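Long-range contacts in DUF115 domain-containing protein (Magnetospirillum magneticum AMB-1, PDB 5MU5), which is a Maf glycosyltransferase involved in bacterial flagella formation, probably by transferring sugar to flagellin: residues Y261-H266 against Y366-A371; D318-L323 against A345-S350. All coordinates share one frame; numbering follows the deposited sequence.

Interaction 1: Y261-H266 against Y366-A371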
loop_
_atom_site.group_PDB
_atom_site.type_symbol
_atom_site.label_atom_id
_atom_site.label_comp_id
_atom_site.label_asym_id
_atom_site.label_seq_id
_atom_site.Cartn_x
_atom_site.Cartn_y
_atom_site.Cartn_z
ATOM N N TYR A 261 3.789 -15.876 -26.629
ATOM C CA TYR A 261 3.324 -14.684 -25.988
ATOM C C TYR A 261 4.467 -13.722 -26.134
ATOM O O TYR A 261 5.578 -14.127 -26.468
ATOM C CB TYR A 261 2.965 -14.903 -24.515
ATOM C CG TYR A 261 4.134 -15.259 -23.651
ATOM C CD1 TYR A 261 4.930 -14.274 -23.086
ATOM C CD2 TYR A 261 4.435 -16.586 -23.383
ATOM C CE1 TYR A 261 6.000 -14.604 -22.275
ATOM C CE2 TYR A 261 5.503 -16.933 -22.559
ATOM C CZ TYR A 261 6.285 -15.936 -22.017
ATOM O OH TYR A 261 7.354 -16.264 -21.220
ATOM N N SER A 262 4.179 -12.455 -25.899
ATOM C CA SER A 262 5.182 -11.420 -25.896
ATOM C C SER A 262 5.081 -10.612 -24.604
ATOM O O SER A 262 4.149 -10.791 -23.823
ATOM C CB SER A 262 5.013 -10.521 -27.100
ATOM O OG SER A 262 5.149 -11.242 -28.306
ATOM N N ILE A 263 6.068 -9.750 -24.393
ATOM C CA ILE A 263 6.221 -8.982 -23.182
ATOM C C ILE A 263 6.231 -7.518 -23.535
ATOM O O ILE A 263 6.947 -7.112 -24.451
ATOM C CB ILE A 263 7.575 -9.268 -22.515
ATOM C CG1 ILE A 263 7.739 -10.757 -22.224
ATOM C CG2 ILE A 263 7.678 -8.496 -21.211
ATOM C CD1 ILE A 263 6.622 -11.327 -21.369
ATOM N N LEU A 264 5.460 -6.725 -22.803
ATOM C CA LEU A 264 5.389 -5.289 -23.024
ATOM C C LEU A 264 6.673 -4.564 -22.603
ATOM O O LEU A 264 7.274 -4.870 -21.581
ATOM C CB LEU A 264 4.197 -4.719 -22.283
ATOM C CG LEU A 264 3.891 -3.242 -22.529
ATOM C CD1 LEU A 264 2.407 -2.946 -22.336
ATOM C CD2 LEU A 264 4.709 -2.352 -21.601
ATOM N N GLN A 265 7.047 -3.565 -23.393
ATOM C CA GLN A 265 8.276 -2.789 -23.192
ATOM C C GLN A 265 7.958 -1.296 -23.362
ATOM O O GLN A 265 7.123 -0.940 -24.170
ATOM C CB GLN A 265 9.296 -3.254 -24.211
ATOM C CG GLN A 265 10.715 -2.876 -23.930
ATOM C CD GLN A 265 11.694 -3.744 -24.711
ATOM O OE1 GLN A 265 12.783 -4.047 -24.235
ATOM N NE2 GLN A 265 11.297 -4.180 -25.889
ATOM N N HIS A 266 8.573 -0.446 -22.541
ATOM C CA HIS A 266 8.402 0.995 -22.633
ATOM C C HIS A 266 9.136 1.488 -23.840
ATOM O O HIS A 266 10.202 1.010 -24.143
ATOM C CB HIS A 266 8.937 1.698 -21.392
ATOM C CG HIS A 266 8.052 1.541 -20.200
ATOM N ND1 HIS A 266 7.287 2.577 -19.698
ATOM C CD2 HIS A 266 7.763 0.459 -19.442
ATOM C CE1 HIS A 266 6.588 2.141 -18.661
ATOM N NE2 HIS A 266 6.850 0.858 -18.491
ATOM N N TYR A 366 2.002 -9.682 -22.303
ATOM C CA TYR A 366 1.934 -9.538 -20.869
ATOM C C TYR A 366 2.805 -8.391 -20.376
ATOM O O TYR A 366 3.864 -8.146 -20.910
ATOM C CB TYR A 366 2.426 -10.808 -20.161
ATOM C CG TYR A 366 1.559 -11.995 -20.394
ATOM C CD1 TYR A 366 0.257 -12.010 -19.956
ATOM C CD2 TYR A 366 2.048 -13.109 -21.073
ATOM C CE1 TYR A 366 -0.543 -13.097 -20.181
ATOM C CE2 TYR A 366 1.254 -14.199 -21.318
ATOM C CZ TYR A 366 -0.031 -14.192 -20.862
ATOM O OH TYR A 366 -0.820 -15.275 -21.105
ATOM N N TYR A 367 2.360 -7.709 -19.331
ATOM C CA TYR A 367 3.237 -6.814 -18.594
ATOM C C TYR A 367 3.305 -7.411 -17.183
ATOM O O TYR A 367 2.449 -8.219 -16.789
ATOM C CB TYR A 367 2.716 -5.390 -18.595
ATOM C CG TYR A 367 1.533 -5.167 -17.696
ATOM C CD1 TYR A 367 0.256 -5.390 -18.135
ATOM C CD2 TYR A 367 1.712 -4.740 -16.388
ATOM C CE1 TYR A 367 -0.834 -5.197 -17.285
ATOM C CE2 TYR A 367 0.642 -4.536 -15.544
ATOM C CZ TYR A 367 -0.626 -4.771 -15.992
ATOM O OH TYR A 367 -1.675 -4.541 -15.133
ATOM N N PHE A 368 4.331 -7.037 -16.442
ATOM C CA PHE A 368 4.531 -7.581 -15.114
ATOM C C PHE A 368 4.005 -6.654 -14.051
ATOM O O PHE A 368 4.465 -5.527 -13.885
ATOM C CB PHE A 368 5.990 -7.975 -14.905
ATOM C CG PHE A 368 6.347 -9.153 -15.709
ATOM C CD1 PHE A 368 6.726 -9.003 -17.018
ATOM C CD2 PHE A 368 6.158 -10.424 -15.201
ATOM C CE1 PHE A 368 6.971 -10.102 -17.800
ATOM C CE2 PHE A 368 6.431 -11.538 -15.968
ATOM C CZ PHE A 368 6.835 -11.375 -17.274
ATOM N N ARG A 369 2.989 -7.142 -13.352
ATOM C CA ARG A 369 2.376 -6.366 -12.319
ATOM C C ARG A 369 3.219 -6.412 -11.037
ATOM O O ARG A 369 3.474 -7.477 -10.509
ATOM C CB ARG A 369 0.960 -6.845 -12.063
ATOM C CG ARG A 369 0.219 -5.762 -11.361
ATOM C CD ARG A 369 -1.192 -6.106 -11.013
ATOM N NE ARG A 369 -1.773 -4.905 -10.420
ATOM C CZ ARG A 369 -3.016 -4.810 -9.990
ATOM N NH1 ARG A 369 -3.821 -5.851 -10.101
ATOM N NH2 ARG A 369 -3.450 -3.671 -9.457
ATOM N N PRO A 370 3.651 -5.247 -10.544
ATOM C CA PRO A 370 4.575 -5.222 -9.418
ATOM C C PRO A 370 3.961 -5.575 -8.060
ATOM O O PRO A 370 2.752 -5.769 -7.951
ATOM C CB PRO A 370 5.104 -3.774 -9.430
ATOM C CG PRO A 370 4.062 -2.975 -10.128
ATOM C CD PRO A 370 3.365 -3.900 -11.077
ATOM N N ALA A 371 4.815 -5.710 -7.047
ATOM C CA ALA A 371 4.364 -5.892 -5.663
ATOM C C ALA A 371 3.606 -7.202 -5.417
ATOM O O ALA A 371 2.626 -7.240 -4.673
ATOM C CB ALA A 371 3.515 -4.685 -5.222
#
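Ile263 and Tyr366 face each other as a parallel bridge pair, their CA atoms 4.9 Å apart, and the backbone of Tyr366 grips the other strand on both sides of Ile263. Tyr366 N donates to Ser262 O at 2.9 Å, and Leu264 N donates to Tyr366 O at the same length with an almost straight N-H...O angle of 170°. Both bonds are short and near-linear, but the pairing is brief: past Leu264 the two chains part, and residues 369-371 run on away from the first segment.

The side chains extend the grip. Tyr261 and Tyr366 form an offset edge-to-face pair, the edge of Tyr366 turned toward the face of Tyr261, with centroids 5.6 Å apart and planes at 60°. Tyr261 CG lies between its backbone N and carbonyl carbon (chi1 65°), where it meets Tyr366 CE2 at 3.9 Å. Further on, Ile263 brings CD1 to within 3.8 Å of Phe368 CE1, while its CG2 sits in plane at the edge of that ring. Leu264 CB packs against Tyr367 CB at 4.0 Å.

Strand 262-263 is bordered on its other flank by antiparallel strand 530-531, through backbone bonds of Ile263 with Arg530. Helix 393-404 receives Leu264 and Tyr367, whereas helix 242-257 meets Tyr366 and Phe368.

Interaction 2: D318-L323 against A345-S350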
loop_
_atom_site.group_PDB
_atom_site.type_symbol
_atom_site.label_atom_id
_atom_site.label_comp_id
_atom_site.label_asym_id
_atom_site.label_seq_id
_atom_site.Cartn_x
_atom_site.Cartn_y
_atom_site.Cartn_z
ATOM N N ASP A 318 -8.055 -2.721 -31.283
ATOM C CA ASP A 318 -6.711 -3.092 -31.678
ATOM C C ASP A 318 -6.086 -3.818 -30.500
ATOM O O ASP A 318 -5.394 -4.827 -30.656
ATOM C CB ASP A 318 -5.937 -1.847 -32.055
ATOM C CG ASP A 318 -6.517 -1.156 -33.318
ATOM O OD1 ASP A 318 -6.343 -1.727 -34.418
ATOM O OD2 ASP A 318 -7.119 -0.046 -33.213
ATOM N N PHE A 319 -6.363 -3.313 -29.302
ATOM C CA PHE A 319 -5.903 -3.952 -28.078
ATOM C C PHE A 319 -7.048 -4.152 -27.129
ATOM O O PHE A 319 -7.929 -3.302 -27.045
ATOM C CB PHE A 319 -4.793 -3.144 -27.416
ATOM C CG PHE A 319 -3.576 -3.016 -28.273
ATOM C CD1 PHE A 319 -2.771 -4.120 -28.509
ATOM C CD2 PHE A 319 -3.250 -1.811 -28.874
ATOM C CE1 PHE A 319 -1.646 -4.028 -29.311
ATOM C CE2 PHE A 319 -2.131 -1.708 -29.679
ATOM C CZ PHE A 319 -1.334 -2.828 -29.904
ATOM N N GLN A 320 -7.042 -5.300 -26.460
ATOM C CA GLN A 320 -7.993 -5.606 -25.402
ATOM C C GLN A 320 -7.194 -5.718 -24.097
ATOM O O GLN A 320 -6.219 -6.474 -24.007
ATOM C CB GLN A 320 -8.756 -6.905 -25.707
ATOM C CG GLN A 320 -9.622 -7.436 -24.565
ATOM C CD GLN A 320 -10.817 -6.545 -24.271
ATOM O OE1 GLN A 320 -11.414 -5.962 -25.179
ATOM N NE2 GLN A 320 -11.179 -6.445 -23.002
ATOM N N MET A 321 -7.613 -4.953 -23.089
ATOM C CA MET A 321 -6.883 -4.906 -21.825
ATOM C C MET A 321 -7.566 -5.750 -20.769
ATOM O O MET A 321 -8.816 -5.784 -20.682
ATOM C CB MET A 321 -6.776 -3.487 -21.302
ATOM C CG MET A 321 -6.296 -2.465 -22.303
ATOM S SD MET A 321 -4.614 -2.684 -22.871
ATOM C CE MET A 321 -3.762 -2.772 -21.283
ATOM N N LEU A 322 -6.744 -6.440 -19.981
ATOM C CA LEU A 322 -7.235 -7.193 -18.848
ATOM C C LEU A 322 -6.266 -7.020 -17.687
ATOM O O LEU A 322 -5.064 -7.259 -17.846
ATOM C CB LEU A 322 -7.377 -8.662 -19.193
ATOM C CG LEU A 322 -8.098 -9.503 -18.151
ATOM C CD1 LEU A 322 -9.542 -9.043 -17.962
ATOM C CD2 LEU A 322 -8.042 -10.982 -18.535
ATOM N N LEU A 323 -6.799 -6.626 -16.529
ATOM C CA LEU A 323 -6.003 -6.431 -15.309
ATOM C C LEU A 323 -6.198 -7.580 -14.326
ATOM O O LEU A 323 -5.236 -8.149 -13.848
ATOM C CB LEU A 323 -6.404 -5.124 -14.624
ATOM C CG LEU A 323 -5.776 -4.783 -13.255
ATOM C CD1 LEU A 323 -4.280 -4.596 -13.389
ATOM C CD2 LEU A 323 -6.406 -3.528 -12.661
ATOM N N ALA A 345 -7.767 -8.581 -32.569
ATOM C CA ALA A 345 -7.333 -7.873 -31.354
ATOM C C ALA A 345 -6.210 -8.599 -30.625
ATOM O O ALA A 345 -6.236 -9.804 -30.498
ATOM C CB ALA A 345 -8.515 -7.663 -30.404
ATOM N N THR A 346 -5.214 -7.851 -30.177
ATOM C CA THR A 346 -4.161 -8.377 -29.321
ATOM C C THR A 346 -4.602 -8.120 -27.886
ATOM O O THR A 346 -5.125 -7.054 -27.578
ATOM C CB THR A 346 -2.826 -7.662 -29.610
ATOM O OG1 THR A 346 -2.349 -8.104 -30.872
ATOM C CG2 THR A 346 -1.750 -7.956 -28.563
ATOM N N LEU A 347 -4.406 -9.099 -27.021
ATOM C CA LEU A 347 -4.704 -8.954 -25.603
ATOM C C LEU A 347 -3.455 -8.455 -24.877
ATOM O O LEU A 347 -2.386 -9.033 -25.023
ATOM C CB LEU A 347 -5.163 -10.302 -25.042
ATOM C CG LEU A 347 -5.510 -10.516 -23.558
ATOM C CD1 LEU A 347 -4.267 -10.488 -22.700
ATOM C CD2 LEU A 347 -6.521 -9.522 -23.030
ATOM N N ILE A 348 -3.581 -7.360 -24.130
ATOM C CA ILE A 348 -2.493 -6.906 -23.268
ATOM C C ILE A 348 -3.000 -7.112 -21.871
ATOM O O ILE A 348 -3.970 -6.479 -21.464
ATOM C CB ILE A 348 -2.141 -5.425 -23.431
ATOM C CG1 ILE A 348 -1.675 -5.153 -24.864
ATOM C CG2 ILE A 348 -1.071 -5.026 -22.408
ATOM C CD1 ILE A 348 -1.349 -3.694 -25.120
ATOM N N GLY A 349 -2.351 -8.006 -21.143
ATOM C CA GLY A 349 -2.771 -8.314 -19.814
ATOM C C GLY A 349 -1.631 -8.400 -18.830
ATOM O O GLY A 349 -0.455 -8.534 -19.185
ATOM N N SER A 350 -2.007 -8.299 -17.568
ATOM C CA SER A 350 -1.112 -8.586 -16.474
ATOM C C SER A 350 -0.645 -10.047 -16.564
ATOM O O SER A 350 -1.391 -10.927 -17.000
ATOM C CB SER A 350 -1.852 -8.363 -15.161
ATOM O OG SER A 350 -1.202 -9.045 -14.123
#
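Phe319 and Thr346 stand side by side, pointing the same way, with Phe319 CD1 3.7 Å from Thr346 CB and Thr346 CG2 in plane at the edge of the ring. The Ile348 side chain crosses that of Phe319 obliquely, its CD1 3.7 Å from Phe319 CD1. Farther along this face, Met321, its chain bent at chi2 (-65°) and chi3 (-53°), lies alongside Ile348, bringing SD to 3.7 Å from Ile348 CB and CE to 3.7 Å from Ile348 CG2. An alanine at Phe319 would probably open a gap beside Thr346 CB and Ile348 CD1, since both would lose the ring they pack on.

On the other face Leu347 CD2 reaches in closely, 3.2 Å from Gln320 O and 4.0 Å from Leu322 CB. Gly349, without a side chain, brings CA close to Leu322 O in a CA-H...O contact.

Between the two faces, five backbone hydrogen bonds pass alternately from strand to strand, from Thr346 N to Asp318 O at one end to Ser350 N to Leu322 O at the other. The strands run parallel, 24° apart in direction, and are the two strands of a beta-alpha-beta crossover through helix 327-340, the repeating unit of a Rossmann-like sheet.

Further out, the buried amide of Gln320 is satisfied at both ends, NE2 by Gly304 O and OE1 by Ser302 OG, while Thr346 OG1 bonds to Asp363 OD2. Helix 515-528 lays Leu522 and Val525 on Phe319, and helix 393-404 covers Met321.

Both contacts are buried and belong to one sheet, yet they illustrate how strand pairing changes with position. Interaction 2 joins strands well inside the sheet, with five backbone bonds and mixed packing, one phenylalanine ring and a methionine on one face, leucine and glutamine side chains on the other. Interaction 1 lies nearer a margin: two backbone bonds suffice there, and aromatic rings do much of the remaining work. They meet because strand 346-350 lies between strands 319-322 and 363-367. Tyr367 N is probably hydrogen-bonded to Gly349 O, 2.9 Å away, and Tyr367 OH, hydrogen-bonded to Ser389 OG, also touches Leu323 CD1. Along the chain, interaction 2 falls within the span that interaction 1 closes.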